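Local coordinates for protein dihydrodipicolinate synthase (Oceanobacillus iheyensis HTE831, PDB 3D0C) that probably catalyses, as a DapA-family lyase, the pyruvate-dependent formation of 4-hydroxy-tetrahydrodipicolinate in lysine biosynthesis, at residues 120-130 / 146-157; 158-169 / 187-195. The protein carries 1 engineered substitution. All coordinates share one frame; numbering follows the deposited sequence.

Contact 1: residues 120-130 / 146-157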
loop_
_atom_site.group_PDB
_atom_site.type_symbol
_atom_site.label_atom_id
_atom_site.label_comp_id
_atom_site.label_asym_id
_atom_site.label_seq_id
_atom_site.Cartn_x
_atom_site.Cartn_y
_atom_site.Cartn_z
ATOM N N ILE A 120 8.711 -4.292 5.202
ATOM C CA ILE A 120 9.878 -3.572 4.718
ATOM C C ILE A 120 10.839 -3.320 5.881
ATOM O O ILE A 120 10.406 -3.162 7.025
ATOM C CB ILE A 120 9.432 -2.225 4.055
ATOM C CG1 ILE A 120 10.631 -1.486 3.463
ATOM C CG2 ILE A 120 8.719 -1.342 5.076
ATOM C CD1 ILE A 120 10.232 -0.311 2.584
ATOM N N THR A 121 12.140 -3.335 5.588
ATOM C CA THR A 121 13.176 -3.084 6.589
ATOM C C THR A 121 14.093 -1.998 6.034
ATOM O O THR A 121 14.100 -1.749 4.830
ATOM C CB THR A 121 14.038 -4.344 6.882
ATOM O OG1 THR A 121 14.819 -4.680 5.724
ATOM C CG2 THR A 121 13.147 -5.534 7.241
ATOM N N ASP A 122 14.859 -1.353 6.907
ATOM C CA ASP A 122 15.778 -0.302 6.474
ATOM C C ASP A 122 16.727 -0.812 5.388
ATOM O O ASP A 122 16.861 -0.206 4.330
ATOM C CB ASP A 122 16.619 0.216 7.652
ATOM C CG ASP A 122 15.782 0.901 8.723
ATOM O OD1 ASP A 122 14.798 1.577 8.366
ATOM O OD2 ASP A 122 16.120 0.784 9.922
ATOM N N ALA A 123 17.396 -1.922 5.664
ATOM C CA ALA A 123 18.346 -2.497 4.714
ATOM C C ALA A 123 17.709 -2.906 3.384
ATOM O O ALA A 123 18.307 -2.735 2.319
ATOM C CB ALA A 123 19.051 -3.695 5.351
ATOM N N GLY A 124 16.497 -3.450 3.445
ATOM C CA GLY A 124 15.809 -3.860 2.231
ATOM C C GLY A 124 15.308 -2.653 1.455
ATOM O O GLY A 124 15.259 -2.664 0.218
ATOM N N ALA A 125 14.928 -1.609 2.186
ATOM C CA ALA A 125 14.443 -0.383 1.567
ATOM C C ALA A 125 15.586 0.228 0.761
ATOM O O ALA A 125 15.391 0.677 -0.367
ATOM C CB ALA A 125 13.972 0.601 2.640
ATOM N N VAL A 126 16.783 0.246 1.340
ATOM C CA VAL A 126 17.932 0.799 0.634
ATOM C C VAL A 126 18.121 0.065 -0.699
ATOM O O VAL A 126 18.326 0.696 -1.739
ATOM C CB VAL A 126 19.221 0.687 1.485
ATOM C CG1 VAL A 126 20.433 1.073 0.651
ATOM C CG2 VAL A 126 19.109 1.592 2.717
ATOM N N GLU A 127 18.031 -1.262 -0.674
ATOM C CA GLU A 127 18.190 -2.064 -1.892
ATOM C C GLU A 127 17.090 -1.771 -2.915
ATOM O O GLU A 127 17.346 -1.656 -4.118
ATOM C CB GLU A 127 18.190 -3.553 -1.539
ATOM C CG GLU A 127 19.354 -3.964 -0.666
ATOM C CD GLU A 127 20.690 -3.667 -1.318
ATOM O OE1 GLU A 127 20.959 -4.246 -2.394
ATOM O OE2 GLU A 127 21.463 -2.850 -0.762
ATOM N N TYR A 128 15.863 -1.656 -2.424
ATOM C CA TYR A 128 14.704 -1.364 -3.265
ATOM C C TYR A 128 14.948 -0.062 -4.018
ATOM O O TYR A 128 14.911 -0.010 -5.261
ATOM C CB TYR A 128 13.458 -1.219 -2.381
ATOM C CG TYR A 128 12.200 -0.861 -3.130
ATOM C CD1 TYR A 128 11.469 -1.833 -3.806
ATOM C CD2 TYR A 128 11.743 0.457 -3.174
ATOM C CE1 TYR A 128 10.311 -1.504 -4.509
ATOM C CE2 TYR A 128 10.594 0.798 -3.870
ATOM C CZ TYR A 128 9.880 -0.186 -4.537
ATOM O OH TYR A 128 8.741 0.161 -5.224
ATOM N N TYR A 129 15.206 0.993 -3.258
ATOM C CA TYR A 129 15.442 2.305 -3.846
ATOM C C TYR A 129 16.638 2.374 -4.784
ATOM O O TYR A 129 16.560 2.894 -5.891
ATOM C CB TYR A 129 15.620 3.349 -2.739
ATOM C CG TYR A 129 14.353 3.661 -1.980
ATOM C CD1 TYR A 129 13.181 4.010 -2.652
ATOM C CD2 TYR A 129 14.328 3.618 -0.589
ATOM C CE1 TYR A 129 12.015 4.308 -1.953
ATOM C CE2 TYR A 129 13.166 3.915 0.122
ATOM C CZ TYR A 129 12.014 4.257 -0.567
ATOM O OH TYR A 129 10.864 4.545 0.130
ATOM N N ARG A 130 17.764 1.852 -4.339
ATOM C CA ARG A 130 18.963 1.902 -5.168
ATOM C C ARG A 130 18.858 1.158 -6.504
ATOM O O ARG A 130 19.360 1.643 -7.524
ATOM C CB ARG A 130 20.161 1.374 -4.376
ATOM C CG ARG A 130 21.459 1.461 -5.146
ATOM C CD ARG A 130 22.611 1.598 -4.182
ATOM N NE ARG A 130 22.612 0.512 -3.216
ATOM C CZ ARG A 130 23.098 0.630 -1.991
ATOM N NH1 ARG A 130 23.611 1.790 -1.605
ATOM N NH2 ARG A 130 23.085 -0.408 -1.169
ATOM N N ASP A 146 7.128 6.670 5.799
ATOM C CA ASP A 146 7.015 5.586 6.783
ATOM C C ASP A 146 7.870 5.905 8.005
ATOM O O ASP A 146 9.086 5.748 7.964
ATOM C CB ASP A 146 7.494 4.272 6.143
ATOM C CG ASP A 146 7.268 3.044 7.031
ATOM O OD1 ASP A 146 7.025 3.185 8.250
ATOM O OD2 ASP A 146 7.356 1.919 6.495
ATOM N N ALA A 147 7.236 6.349 9.085
ATOM C CA ALA A 147 7.970 6.688 10.300
ATOM C C ALA A 147 8.727 5.495 10.892
ATOM O O ALA A 147 9.662 5.678 11.674
ATOM C CB ALA A 147 7.012 7.273 11.347
ATOM N N HIS A 148 8.333 4.279 10.512
ATOM C CA HIS A 148 8.973 3.067 11.020
ATOM C C HIS A 148 10.333 2.801 10.392
ATOM O O HIS A 148 11.086 1.945 10.864
ATOM C CB HIS A 148 8.058 1.861 10.810
ATOM C CG HIS A 148 6.835 1.885 11.669
ATOM N ND1 HIS A 148 6.875 1.635 13.024
ATOM C CD2 HIS A 148 5.545 2.172 11.377
ATOM C CE1 HIS A 148 5.663 1.769 13.530
ATOM N NE2 HIS A 148 4.836 2.095 12.552
ATOM N N LEU A 149 10.641 3.521 9.319
ATOM C CA LEU A 149 11.928 3.375 8.656
ATOM C C LEU A 149 12.844 4.469 9.179
ATOM O O LEU A 149 12.399 5.578 9.479
ATOM C CB LEU A 149 11.787 3.506 7.141
ATOM C CG LEU A 149 11.018 2.373 6.463
ATOM C CD1 LEU A 149 11.001 2.603 4.957
ATOM C CD2 LEU A 149 11.675 1.033 6.813
ATOM N N SER A 150 14.125 4.151 9.287
ATOM C CA SER A 150 15.092 5.105 9.784
ATOM C C SER A 150 15.499 6.136 8.743
ATOM O O SER A 150 15.597 5.837 7.541
ATOM C CB SER A 150 16.336 4.358 10.271
ATOM O OG SER A 150 17.374 5.256 10.614
ATOM N N ASP A 151 15.741 7.355 9.206
ATOM C CA ASP A 151 16.188 8.404 8.313
ATOM C C ASP A 151 17.554 8.034 7.728
ATOM O O ASP A 151 17.999 8.642 6.759
ATOM C CB ASP A 151 16.266 9.744 9.054
ATOM C CG ASP A 151 14.899 10.248 9.473
ATOM O OD1 ASP A 151 13.974 10.155 8.637
ATOM O OD2 ASP A 151 14.749 10.734 10.619
ATOM N N ASP A 152 18.214 7.032 8.301
ATOM C CA ASP A 152 19.511 6.612 7.777
ATOM C C ASP A 152 19.367 6.009 6.376
ATOM O O ASP A 152 20.349 5.874 5.653
ATOM C CB ASP A 152 20.173 5.594 8.702
ATOM C CG ASP A 152 20.612 6.195 10.028
ATOM O OD1 ASP A 152 20.880 7.417 10.105
ATOM O OD2 ASP A 152 20.706 5.422 11.001
ATOM N N VAL A 153 18.147 5.628 6.002
ATOM C CA VAL A 153 17.899 5.083 4.665
ATOM C C VAL A 153 18.202 6.216 3.685
ATOM O O VAL A 153 18.847 6.020 2.651
ATOM C CB VAL A 153 16.421 4.665 4.479
ATOM C CG1 VAL A 153 16.132 4.365 2.998
ATOM C CG2 VAL A 153 16.115 3.455 5.340
ATOM N N ILE A 154 17.712 7.403 4.033
ATOM C CA ILE A 154 17.918 8.597 3.231
ATOM C C ILE A 154 19.409 8.952 3.214
ATOM O O ILE A 154 19.980 9.205 2.155
ATOM C CB ILE A 154 17.118 9.800 3.807
ATOM C CG1 ILE A 154 15.615 9.582 3.609
ATOM C CG2 ILE A 154 17.562 11.092 3.139
ATOM C CD1 ILE A 154 14.746 10.596 4.337
ATOM N N LYS A 155 20.024 8.971 4.394
ATOM C CA LYS A 155 21.445 9.305 4.532
ATOM C C LYS A 155 22.320 8.392 3.679
ATOM O O LYS A 155 23.256 8.846 3.014
ATOM C CB LYS A 155 21.859 9.210 6.006
ATOM C CG LYS A 155 21.175 10.250 6.894
ATOM C CD LYS A 155 21.388 9.998 8.384
ATOM C CE LYS A 155 22.856 10.034 8.770
ATOM N NZ LYS A 155 23.020 9.863 10.245
ATOM N N GLU A 156 21.997 7.106 3.701
ATOM C CA GLU A 156 22.715 6.098 2.928
ATOM C C GLU A 156 22.634 6.347 1.419
ATOM O O GLU A 156 23.619 6.185 0.694
ATOM C CB GLU A 156 22.135 4.716 3.238
ATOM C CG GLU A 156 22.483 3.649 2.227
ATOM C CD GLU A 156 23.730 2.887 2.597
ATOM O OE1 GLU A 156 24.770 3.534 2.843
ATOM O OE2 GLU A 156 23.667 1.639 2.643
ATOM N N LEU A 157 21.461 6.752 0.949
ATOM C CA LEU A 157 21.241 6.984 -0.477
ATOM C C LEU A 157 21.599 8.363 -1.027
ATOM O O LEU A 157 21.874 8.505 -2.221
ATOM C CB LEU A 157 19.778 6.697 -0.810
ATOM C CG LEU A 157 19.279 5.283 -0.511
ATOM C CD1 LEU A 157 17.764 5.249 -0.620
ATOM C CD2 LEU A 157 19.919 4.302 -1.476
HETATM O O HOH W 1 13.668 1.455 11.308
HETATM O O HOH W 2 24.305 4.900 -1.628
#
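Val153 is the knob of this helix pair, its side chain set among Asp122, Ala125, Val126 and Tyr129 of helix 122-130. A chi1 of 169° turns Val153 CG1 away from its backbone N, to lie 4.1 Å from Val126 CG2 and at the edge of the Tyr129 ring. One turn on, Leu157 splits its methyls: CD1 packs 3.6 Å from Tyr129 CB, crossing that side chain at about a right angle, while CD2 reaches Val126 CG1. At the other end Leu149 CD1 meets Ile120 CD1 at 3.8 Å.

Beside this apolar seam, Ser150 N donates to Asp122 OD1 at 2.8 Å, nearly straight at 172°, from the syn side but tilted well out of the carboxylate plane. Water 1 bridges Asp122 OD2 and His148 O. Were Asp122 replaced by alanine, Ser150 N would probably lose its acceptor and the water one of its two anchors, leaving the turn before helix 152-157 freer to shift.

The end near Arg130 is looser. Arg130 NH1 stays 4.3 Å from Glu156 OE2, beyond a salt bridge, and is joined only weakly to water 2, which donates to Glu156 O; Arg130 NH2 pairs instead with Glu127 OE2.

The axes of helix segments 122-130 and 152-157 approach to 9.6 Å and cross at -41°. On the barrel side, Tyr129 and Leu157 both touch Ile142 of strand 140-144, and Ile154 packs on helix 173-182.

Contact 2: residues 158-169 / 187-195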
loop_
_atom_site.group_PDB
_atom_site.type_symbol
_atom_site.label_atom_id
_atom_site.label_comp_id
_atom_site.label_asym_id
_atom_site.label_seq_id
_atom_site.Cartn_x
_atom_site.Cartn_y
_atom_site.Cartn_z
ATOM N N ALA A 158 21.590 9.373 -0.161
ATOM C CA ALA A 158 21.872 10.750 -0.566
ATOM C C ALA A 158 23.045 10.949 -1.533
ATOM O O ALA A 158 22.948 11.743 -2.466
ATOM C CB ALA A 158 22.067 11.619 0.666
ATOM N N PRO A 159 24.166 10.241 -1.321
ATOM C CA PRO A 159 25.344 10.363 -2.186
ATOM C C PRO A 159 25.130 10.042 -3.662
ATOM O O PRO A 159 25.916 10.469 -4.515
ATOM C CB PRO A 159 26.343 9.406 -1.537
ATOM C CG PRO A 159 26.007 9.517 -0.102
ATOM C CD PRO A 159 24.490 9.428 -0.137
ATOM N N LEU A 160 24.085 9.274 -3.961
ATOM C CA LEU A 160 23.796 8.906 -5.343
ATOM C C LEU A 160 23.467 10.132 -6.170
ATOM O O LEU A 160 22.533 10.863 -5.849
ATOM C CB LEU A 160 22.618 7.930 -5.412
ATOM C CG LEU A 160 22.779 6.580 -4.705
ATOM C CD1 LEU A 160 21.498 5.769 -4.832
ATOM C CD2 LEU A 160 23.953 5.824 -5.313
ATOM N N ASP A 161 24.228 10.349 -7.236
ATOM C CA ASP A 161 23.992 11.491 -8.108
ATOM C C ASP A 161 22.541 11.590 -8.574
ATOM O O ASP A 161 21.960 12.681 -8.583
ATOM C CB ASP A 161 24.911 11.418 -9.328
ATOM C CG ASP A 161 26.294 11.964 -9.045
ATOM O OD1 ASP A 161 26.377 13.139 -8.625
ATOM O OD2 ASP A 161 27.292 11.231 -9.234
ATOM N N LYS A 162 21.950 10.457 -8.943
ATOM C CA LYS A 162 20.573 10.454 -9.434
ATOM C C LYS A 162 19.517 10.794 -8.387
ATOM O O LYS A 162 18.418 11.218 -8.749
ATOM C CB LYS A 162 20.238 9.107 -10.075
ATOM C CG LYS A 162 21.042 8.811 -11.329
ATOM C CD LYS A 162 20.674 7.446 -11.883
ATOM C CE LYS A 162 21.593 7.065 -13.024
ATOM N NZ LYS A 162 21.172 5.818 -13.719
ATOM N N LEU A 163 19.819 10.591 -7.106
ATOM C CA LEU A 163 18.846 10.934 -6.071
ATOM C C LEU A 163 19.003 12.436 -5.842
ATOM O O LEU A 163 19.918 12.868 -5.147
ATOM C CB LEU A 163 19.125 10.168 -4.778
ATOM C CG LEU A 163 18.173 10.481 -3.620
ATOM C CD1 LEU A 163 16.736 10.298 -4.087
ATOM C CD2 LEU A 163 18.466 9.569 -2.436
ATOM N N VAL A 164 18.098 13.221 -6.423
ATOM C CA VAL A 164 18.150 14.677 -6.340
ATOM C C VAL A 164 17.148 15.337 -5.395
ATOM O O VAL A 164 17.111 16.567 -5.276
ATOM C CB VAL A 164 17.951 15.294 -7.731
ATOM C CG1 VAL A 164 19.089 14.869 -8.657
ATOM C CG2 VAL A 164 16.615 14.853 -8.302
ATOM N N GLY A 165 16.325 14.530 -4.736
ATOM C CA GLY A 165 15.364 15.096 -3.811
ATOM C C GLY A 165 14.633 14.092 -2.943
ATOM O O GLY A 165 14.555 12.906 -3.270
ATOM N N ILE A 166 14.119 14.576 -1.819
ATOM C CA ILE A 166 13.339 13.758 -0.899
ATOM C C ILE A 166 12.075 14.530 -0.554
ATOM O O ILE A 166 12.150 15.653 -0.050
ATOM C CB ILE A 166 14.057 13.491 0.448
ATOM C CG1 ILE A 166 15.406 12.806 0.227
ATOM C CG2 ILE A 166 13.176 12.598 1.320
ATOM C CD1 ILE A 166 15.295 11.401 -0.337
ATOM N N LYS A 167 10.917 13.948 -0.858
ATOM C CA LYS A 167 9.658 14.570 -0.476
ATOM C C LYS A 167 9.416 13.949 0.896
ATOM O O LYS A 167 8.832 12.870 1.009
ATOM C CB LYS A 167 8.525 14.202 -1.446
ATOM C CG LYS A 167 8.500 15.053 -2.693
ATOM C CD LYS A 167 7.318 14.686 -3.574
ATOM C CE LYS A 167 7.183 15.651 -4.730
ATOM N NZ LYS A 167 8.386 15.620 -5.609
ATOM N N TYR A 168 9.910 14.625 1.930
ATOM C CA TYR A 168 9.795 14.132 3.300
ATOM C C TYR A 168 8.367 14.309 3.793
ATOM O O TYR A 168 7.883 15.434 3.929
ATOM C CB TYR A 168 10.760 14.885 4.223
ATOM C CG TYR A 168 11.121 14.110 5.477
ATOM C CD1 TYR A 168 12.094 13.109 5.440
ATOM C CD2 TYR A 168 10.466 14.347 6.686
ATOM C CE1 TYR A 168 12.405 12.362 6.574
ATOM C CE2 TYR A 168 10.769 13.601 7.829
ATOM C CZ TYR A 168 11.739 12.611 7.764
ATOM O OH TYR A 168 12.041 11.862 8.879
ATOM N N ALA A 169 7.699 13.198 4.077
ATOM C CA ALA A 169 6.311 13.250 4.510
ATOM C C ALA A 169 6.019 12.702 5.898
ATOM O O ALA A 169 4.913 12.238 6.153
ATOM C CB ALA A 169 5.420 12.547 3.471
ATOM N N SER A 187 25.853 16.576 -1.588
ATOM C CA SER A 187 25.060 15.452 -2.072
ATOM C C SER A 187 23.938 15.894 -3.001
ATOM O O SER A 187 23.268 15.070 -3.627
ATOM C CB SER A 187 24.486 14.657 -0.898
ATOM O OG SER A 187 25.497 13.895 -0.260
ATOM N N ASN A 188 23.725 17.200 -3.078
ATOM C CA ASN A 188 22.703 17.759 -3.951
ATOM C C ASN A 188 21.336 17.089 -3.852
ATOM O O ASN A 188 20.809 16.570 -4.837
ATOM C CB ASN A 188 23.193 17.710 -5.396
ATOM C CG ASN A 188 24.436 18.536 -5.602
ATOM O OD1 ASN A 188 24.470 19.714 -5.244
ATOM N ND2 ASN A 188 25.466 17.931 -6.177
ATOM N N VAL A 189 20.767 17.115 -2.654
ATOM C CA VAL A 189 19.454 16.535 -2.418
ATOM C C VAL A 189 18.538 17.628 -1.891
ATOM O O VAL A 189 18.776 18.177 -0.810
ATOM C CB VAL A 189 19.510 15.401 -1.373
ATOM C CG1 VAL A 189 18.111 14.856 -1.130
ATOM C CG2 VAL A 189 20.434 14.289 -1.854
ATOM N N ALA A 190 17.503 17.956 -2.657
ATOM C CA ALA A 190 16.555 18.979 -2.237
ATOM C C ALA A 190 15.501 18.358 -1.313
ATOM O O ALA A 190 14.883 17.350 -1.658
ATOM C CB ALA A 190 15.879 19.599 -3.460
ATOM N N PHE A 191 15.315 18.951 -0.137
ATOM C CA PHE A 191 14.318 18.468 0.810
ATOM C C PHE A 191 13.026 19.254 0.624
ATOM O O PHE A 191 12.971 20.470 0.834
ATOM C CB PHE A 191 14.834 18.592 2.246
ATOM C CG PHE A 191 15.701 17.442 2.671
ATOM C CD1 PHE A 191 15.129 16.263 3.131
ATOM C CD2 PHE A 191 17.088 17.511 2.551
ATOM C CE1 PHE A 191 15.924 15.160 3.468
ATOM C CE2 PHE A 191 17.894 16.414 2.884
ATOM C CZ PHE A 191 17.307 15.236 3.342
ATOM N N ILE A 192 11.997 18.535 0.198
ATOM C CA ILE A 192 10.684 19.100 -0.060
ATOM C C ILE A 192 9.694 18.635 0.995
ATOM O O ILE A 192 9.686 17.463 1.363
ATOM C CB ILE A 192 10.149 18.616 -1.421
ATOM C CG1 ILE A 192 11.151 18.947 -2.527
ATOM C CG2 ILE A 192 8.788 19.244 -1.700
ATOM C CD1 ILE A 192 10.763 18.372 -3.878
ATOM N N CYS A 193 8.870 19.553 1.491
ATOM C CA CYS A 193 7.843 19.182 2.453
ATOM C C CYS A 193 6.767 18.434 1.663
ATOM O O CYS A 193 6.072 19.030 0.835
ATOM C CB CYS A 193 7.214 20.420 3.092
ATOM S SG CYS A 193 5.784 20.017 4.132
ATOM N N GLY A 194 6.631 17.139 1.921
ATOM C CA GLY A 194 5.651 16.344 1.209
ATOM C C GLY A 194 4.277 16.301 1.849
ATOM O O GLY A 194 3.434 15.489 1.452
ATOM N N THR A 195 4.043 17.145 2.852
ATOM C CA THR A 195 2.740 17.180 3.512
ATOM C C THR A 195 2.009 18.509 3.301
ATOM O O THR A 195 1.137 18.891 4.079
ATOM C CB THR A 195 2.848 16.864 5.021
ATOM O OG1 THR A 195 3.992 17.533 5.571
ATOM C CG2 THR A 195 2.977 15.357 5.241
HETATM O O HOH W 3 25.039 15.079 -6.987
#
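Five backbone hydrogen bonds join Val164, Ile166 and Tyr168 to the strand 190-193 and the glycine after it. Ala190 N donates to Val164 O at 3.0 Å, and Ala190 O receives Ile166 N at 2.9 Å; Ile166 O then takes Ile192 N, Ile192 O takes Tyr168 N, and Tyr168 O takes Gly194 N. The N and O of one residue thus go to two different residues of the other strand, two apart, and this staggering marks parallel pairing. The bond from Ala190 N, straight at its hydrogen (180°), arrives from above the carbonyl plane of Val164, whereas that from Tyr168 N bends to 133° yet meets Ile192 O nearly end-on. The close approach of Gly165 CA to Ala190 O, 3.2 Å, adds a CA-H...O contact.

Around this backbone seam the side chains alternate between two faces. On one, Ile166 and Phe191 run side by side in the same direction, with Ile166 CB 3.9 Å from Phe191 CE1. Ile166 CG1, placed beside its backbone N by chi1 of -58°, also touches Val189 CG1 at 3.7 Å. Tyr168 extends from this face too, and its hydroxyl is probably hydrogen-bonded to Asp151. On the other face Lys167 lies alongside Ile192, its chain extended until a bend at its last torsion. Lys167 NZ lies 4.0 Å from Ile192 CD1, buried and with no polar partner in the model.

Further out, Val189 CG2 packs on Ala158 CB, and water 3 links Asp161 OD1 with Asn188 ND2. At the C-terminal end Thr195 CG2 rests against Ala169.

Helix 173-182 covers the Phe191 and Tyr168 face, completing a beta-alpha-beta unit of the TIM barrel. Lys167 points from the opposite face into the barrel, consistent with its predicted role as the Schiff-base lysine of this aldolase-like family.

Overall arrangement
From the N terminus, the chain enters contact 1 at residues 120-130, runs through strand 140-144 and returns at 146-157, closing a loop of 15 intervening residues. Contact 2 opens directly afterwards at 158-169 and closes at 187-195, once helix 173-182 has been traversed. The two loops therefore follow in series, neither nesting nor crossing. Their centres are 13 Å apart, and they meet where helix 152-157 backs onto strand 163-168: Leu157 CB lies 3.6 Å from Leu163 CD2, and Ile154 CD1 packs 3.9 Å from Ile166 CG2. Contact 1 thus pairs neighbouring outer helices, while contact 2 joins adjacent barrel strands.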